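Local coordinates for protein putative esterase aq_1494 (Aquifex aeolicus, PDB 2EGR) that is a putative esterase of the 4-hydroxybenzoyl-CoA thioesterase family and probably hydrolyses fatty acyl-CoA thioesters, at residues N24-R27 with Y28-E31; P66-Y69 with D70-F73. One frame throughout, in Å; residues are numbered along the deposited sequence.

Overall arrangement
Interaction 1 lies on the long helix 22-39, its centre about 6 Å from the centre of the chain, and interaction 2 lies at the edge of the fold, where the loop after strand 52-63 turns into strand 72-82. Their centres are 14 Å apart, but side chains of the helix reach across: Tyr-28 CE2 packs 3.4 Å from Phe-73 CZ, and Tyr-25 OH packs 3.5 Å from the backbone Leu-67 N. Both contacts also touch the third subunit of the tetramer. Asp-15, the predicted active-site residue, is near each of them, its side chain about 7 Å from that of Asn-24 in 24-31 and about 9 Å from that of Phe-68 in 66-73.

Interaction 1. Residues N24-R27 with Y28-E31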
loop_
_atom_site.group_PDB
_atom_site.type_symbol
_atom_site.label_atom_id
_atom_site.label_comp_id
_atom_site.label_asym_id
_atom_site.label_seq_id
_atom_site.Cartn_x
_atom_site.Cartn_y
_atom_site.Cartn_z
ATOM N N ASN A 24 4.690 3.303 5.978
ATOM C CA ASN A 24 5.526 3.345 4.766
ATOM C C ASN A 24 7.001 3.482 5.127
ATOM O O ASN A 24 7.861 3.158 4.315
ATOM C CB ASN A 24 5.109 4.506 3.839
ATOM C CG ASN A 24 3.763 4.239 3.135
ATOM O OD1 ASN A 24 2.984 5.158 2.838
ATOM N ND2 ASN A 24 3.518 3.006 2.857
ATOM N N TYR A 25 7.296 3.978 6.325
ATOM C CA TYR A 25 8.717 4.041 6.763
ATOM C C TYR A 25 9.350 2.677 6.748
ATOM O O TYR A 25 10.492 2.539 6.311
ATOM C CB TYR A 25 8.870 4.744 8.133
ATOM C CG TYR A 25 8.637 6.224 8.108
ATOM C CD1 TYR A 25 9.722 7.115 8.290
ATOM C CD2 TYR A 25 7.347 6.768 7.921
ATOM C CE1 TYR A 25 9.524 8.485 8.285
ATOM C CE2 TYR A 25 7.117 8.181 7.906
ATOM C CZ TYR A 25 8.232 9.022 8.114
ATOM O OH TYR A 25 8.074 10.381 8.125
ATOM N N PHE A 26 8.601 1.624 7.142
ATOM C CA PHE A 26 9.124 0.269 7.087
ATOM C C PHE A 26 9.435 -0.162 5.663
ATOM O O PHE A 26 10.383 -0.900 5.441
ATOM C CB PHE A 26 8.206 -0.707 7.818
ATOM C CG PHE A 26 8.035 -0.328 9.255
ATOM C CD1 PHE A 26 9.054 -0.628 10.196
ATOM C CD2 PHE A 26 6.939 0.441 9.655
ATOM C CE1 PHE A 26 8.906 -0.218 11.529
ATOM C CE2 PHE A 26 6.807 0.886 10.987
ATOM C CZ PHE A 26 7.795 0.538 11.922
ATOM N N ARG A 27 8.636 0.322 4.713
ATOM C CA ARG A 27 8.888 0.034 3.291
ATOM C C ARG A 27 10.168 0.707 2.804
ATOM O O ARG A 27 10.980 0.061 2.104
ATOM C CB ARG A 27 7.674 0.434 2.462
ATOM C CG ARG A 27 6.427 -0.379 2.898
ATOM C CD ARG A 27 5.132 0.045 2.146
ATOM N NE ARG A 27 4.023 -0.856 2.571
ATOM C CZ ARG A 27 2.928 -1.100 1.847
ATOM N NH1 ARG A 27 2.740 -0.436 0.691
ATOM N NH2 ARG A 27 1.997 -1.975 2.314
ATOM N N TYR A 28 10.356 1.961 3.215
ATOM C CA TYR A 28 11.584 2.695 2.934
ATOM C C TYR A 28 12.789 1.962 3.508
ATOM O O TYR A 28 13.790 1.822 2.812
ATOM C CB TYR A 28 11.551 4.098 3.512
ATOM C CG TYR A 28 10.515 5.069 2.978
ATOM C CD1 TYR A 28 9.942 4.915 1.720
ATOM C CD2 TYR A 28 10.146 6.160 3.752
ATOM C CE1 TYR A 28 9.017 5.870 1.239
ATOM C CE2 TYR A 28 9.257 7.107 3.315
ATOM C CZ TYR A 28 8.688 6.948 2.038
ATOM O OH TYR A 28 7.808 7.913 1.598
ATOM N N PHE A 29 12.693 1.460 4.750
ATOM C CA PHE A 29 13.816 0.663 5.324
ATOM C C PHE A 29 14.111 -0.584 4.520
ATOM O O PHE A 29 15.267 -0.982 4.363
ATOM C CB PHE A 29 13.544 0.298 6.800
ATOM C CG PHE A 29 13.173 1.462 7.642
ATOM C CD1 PHE A 29 13.704 2.742 7.396
ATOM C CD2 PHE A 29 12.281 1.311 8.712
ATOM C CE1 PHE A 29 13.346 3.828 8.164
ATOM C CE2 PHE A 29 11.929 2.400 9.486
ATOM C CZ PHE A 29 12.449 3.661 9.231
ATOM N N GLU A 30 13.068 -1.259 4.013
ATOM C CA GLU A 30 13.266 -2.420 3.197
ATOM C C GLU A 30 13.974 -2.008 1.906
ATOM O O GLU A 30 14.909 -2.697 1.464
ATOM C CB GLU A 30 11.909 -3.088 2.877
ATOM C CG GLU A 30 11.995 -4.276 1.921
ATOM C CD GLU A 30 10.623 -4.756 1.468
ATOM O OE1 GLU A 30 9.941 -5.465 2.260
ATOM O OE2 GLU A 30 10.284 -4.439 0.315
ATOM N N GLU A 31 13.548 -0.911 1.296
ATOM C CA GLU A 31 14.249 -0.489 0.074
ATOM C C GLU A 31 15.747 -0.244 0.382
ATOM O O GLU A 31 16.638 -0.577 -0.441
ATOM C CB GLU A 31 13.622 0.776 -0.488
ATOM C CG GLU A 31 12.159 0.621 -0.906
ATOM C CD GLU A 31 11.603 1.883 -1.588
ATOM O OE1 GLU A 31 12.336 2.887 -1.792
ATOM O OE2 GLU A 31 10.422 1.848 -1.923
#
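The carbonyl oxygen Tyr-25 O accepts a helical bond from Phe-29 N at 2.9 Å (N-H...O angle 161°) and also lies over the centre of the Phe-29 ring, 3.1 Å above its plane. The ring is brought under this oxygen because Phe-29 CG stands anti to its own carbonyl carbon (chi1 -51°), which folds the side chain back along the preceding turn. There Phe-29 CZ meets Tyr-25 CB at 3.9 Å. Within the helix, Phe-26 also meets this ring, its face receiving the edge of Phe-29 in an offset edge-to-face pair, the planes being 86° apart. One residue earlier the same pattern recurs: Tyr-28 N bonds to Asn-24 O, and the same oxygen sits over one face of the Tyr-28 ring, toward its rim. Tyr-28 turns its edge to the face of Tyr-25, with centroids 5.9 Å apart. These aromatic residues suit the central helix of a hotdog fold, which lies wrapped in a curved antiparallel sheet: Phe-26 and Phe-29 pack on Cys-61 of strand 52-63, and Phe-29 also stacks on Tyr-91. The phenol suits Tyr-28 because its OH finds a partner in Glu-13 OE1, which a phenylalanine ring could not bond. The charged residues reach neighbouring chains. Arg-27, extended from CG to NE, bonds through NE to Ser-23 of the second subunit, whereas Glu-30 and Glu-31 each bond to Tyr-12 of the third. Glu-31 CG passes 3.3 Å from Arg-27 O, and its carboxylate also forms a salt bridge with Arg-7.

Interaction 2. Residues P66-Y69 with D70-F73; sequences PLFY and DDVF
With CG anti to the carbonyl carbon (chi1 -80°), Asp-71 swings its carboxylate back beside its own backbone N and alongside Phe-68, while Tyr-69 CG, anti to the backbone N (chi1 170°), carries its ring next to Asp-70. Asp-71 OD2 thus accepts from Phe-68 N at 2.8 Å, met from above the carboxylate plane, and it also forms a salt bridge with Lys-95. In return Asp-71 N donates to Phe-68 O at 3.1 Å. Asp-70 CB sits over the centre of the Tyr-69 ring, 3.8 Å away, a CH-pi contact; a water joins Tyr-69 OH to Asp-70 OD2, its bond to the carboxylate weak. Replacing Tyr-69 with an alanine would probably leave Asp-70 CB without its ring and the water without its phenolic partner. Asp-70 suits this corner because aspartate tolerates positive phi (76°) better than most residues; its carboxylate salt-bridges Arg-38 of the third subunit. Leu-67 CD1 lies over one face of the Phe-73 ring, 4.0 Å from its centroid, giving the buried side an apolar lining. At the centre is a type II beta turn, Phe-68 to Asp-71, flanked by this Leu-67/Phe-73 packing and leading into strand 72-82 of the hotdog sheet.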
loop_
_atom_site.group_PDB
_atom_site.type_symbol
_atom_site.label_atom_id
_atom_site.label_comp_id
_atom_site.label_asym_id
_atom_site.label_seq_id
_atom_site.Cartn_x
_atom_site.Cartn_y
_atom_site.Cartn_z
ATOM N N PRO A 66 7.548 15.023 10.567
ATOM C CA PRO A 66 6.938 14.337 9.415
ATOM C C PRO A 66 7.740 14.495 8.126
ATOM O O PRO A 66 8.572 15.388 8.028
ATOM C CB PRO A 66 5.601 15.052 9.261
ATOM C CG PRO A 66 5.891 16.442 9.712
ATOM C CD PRO A 66 6.812 16.252 10.910
ATOM N N LEU A 67 7.437 13.639 7.147
ATOM C CA LEU A 67 7.874 13.808 5.773
ATOM C C LEU A 67 6.628 14.158 4.943
ATOM O O LEU A 67 5.529 13.633 5.207
ATOM C CB LEU A 67 8.539 12.530 5.269
ATOM C CG LEU A 67 9.945 12.150 5.789
ATOM C CD1 LEU A 67 10.259 10.757 5.295
ATOM C CD2 LEU A 67 10.976 13.157 5.301
ATOM N N PHE A 68 6.817 15.043 3.967
ATOM C CA PHE A 68 5.750 15.561 3.129
ATOM C C PHE A 68 5.954 15.065 1.712
ATOM O O PHE A 68 7.048 14.646 1.355
ATOM C CB PHE A 68 5.776 17.105 3.120
ATOM C CG PHE A 68 5.692 17.719 4.495
ATOM C CD1 PHE A 68 4.658 17.405 5.345
ATOM C CD2 PHE A 68 6.671 18.623 4.929
ATOM C CE1 PHE A 68 4.579 17.974 6.664
ATOM C CE2 PHE A 68 6.601 19.201 6.214
ATOM C CZ PHE A 68 5.556 18.875 7.074
ATOM N N TYR A 69 4.907 15.144 0.903
ATOM C CA TYR A 69 4.996 14.864 -0.511
ATOM C C TYR A 69 6.162 15.612 -1.143
ATOM O O TYR A 69 6.291 16.827 -0.960
ATOM C CB TYR A 69 3.687 15.241 -1.268
ATOM C CG TYR A 69 3.858 15.179 -2.765
ATOM C CD1 TYR A 69 4.298 13.995 -3.408
ATOM C CD2 TYR A 69 3.646 16.311 -3.564
ATOM C CE1 TYR A 69 4.493 13.964 -4.822
ATOM C CE2 TYR A 69 3.818 16.272 -4.934
ATOM C CZ TYR A 69 4.224 15.107 -5.562
ATOM O OH TYR A 69 4.395 15.118 -6.925
ATOM N N ASP A 70 6.958 14.855 -1.912
ATOM C CA ASP A 70 8.036 15.361 -2.763
ATOM C C ASP A 70 9.271 15.754 -1.962
ATOM O O ASP A 70 10.202 16.287 -2.569
ATOM C CB ASP A 70 7.574 16.532 -3.653
ATOM C CG ASP A 70 8.242 16.529 -5.032
ATOM O OD1 ASP A 70 8.616 15.460 -5.514
ATOM O OD2 ASP A 70 8.379 17.590 -5.661
ATOM N N ASP A 71 9.300 15.483 -0.646
ATOM C CA ASP A 71 10.506 15.708 0.178
ATOM C C ASP A 71 11.592 14.741 -0.250
ATOM O O ASP A 71 11.322 13.569 -0.505
ATOM C CB ASP A 71 10.279 15.500 1.676
ATOM C CG ASP A 71 9.622 16.685 2.360
ATOM O OD1 ASP A 71 9.574 17.775 1.783
ATOM O OD2 ASP A 71 9.200 16.504 3.521
ATOM N N VAL A 72 12.825 15.234 -0.336
ATOM C CA VAL A 72 13.968 14.351 -0.527
ATOM C C VAL A 72 14.513 14.012 0.859
ATOM O O VAL A 72 14.709 14.900 1.703
ATOM C CB VAL A 72 15.045 14.973 -1.456
ATOM C CG1 VAL A 72 16.294 14.013 -1.565
ATOM C CG2 VAL A 72 14.447 15.232 -2.835
ATOM N N PHE A 73 14.702 12.726 1.107
ATOM C CA PHE A 73 15.146 12.268 2.398
ATOM C C PHE A 73 16.206 11.185 2.200
ATOM O O PHE A 73 16.399 10.686 1.091
ATOM C CB PHE A 73 13.943 11.826 3.280
ATOM C CG PHE A 73 13.268 10.592 2.790
ATOM C CD1 PHE A 73 13.716 9.339 3.183
ATOM C CD2 PHE A 73 12.195 10.689 1.890
ATOM C CE1 PHE A 73 13.095 8.169 2.722
ATOM C CE2 PHE A 73 11.592 9.541 1.403
ATOM C CZ PHE A 73 12.031 8.286 1.815
HETATM O O HOH W 1 6.211 17.164 -7.406
HETATM O O HOH W 2 8.322 18.800 -0.740
#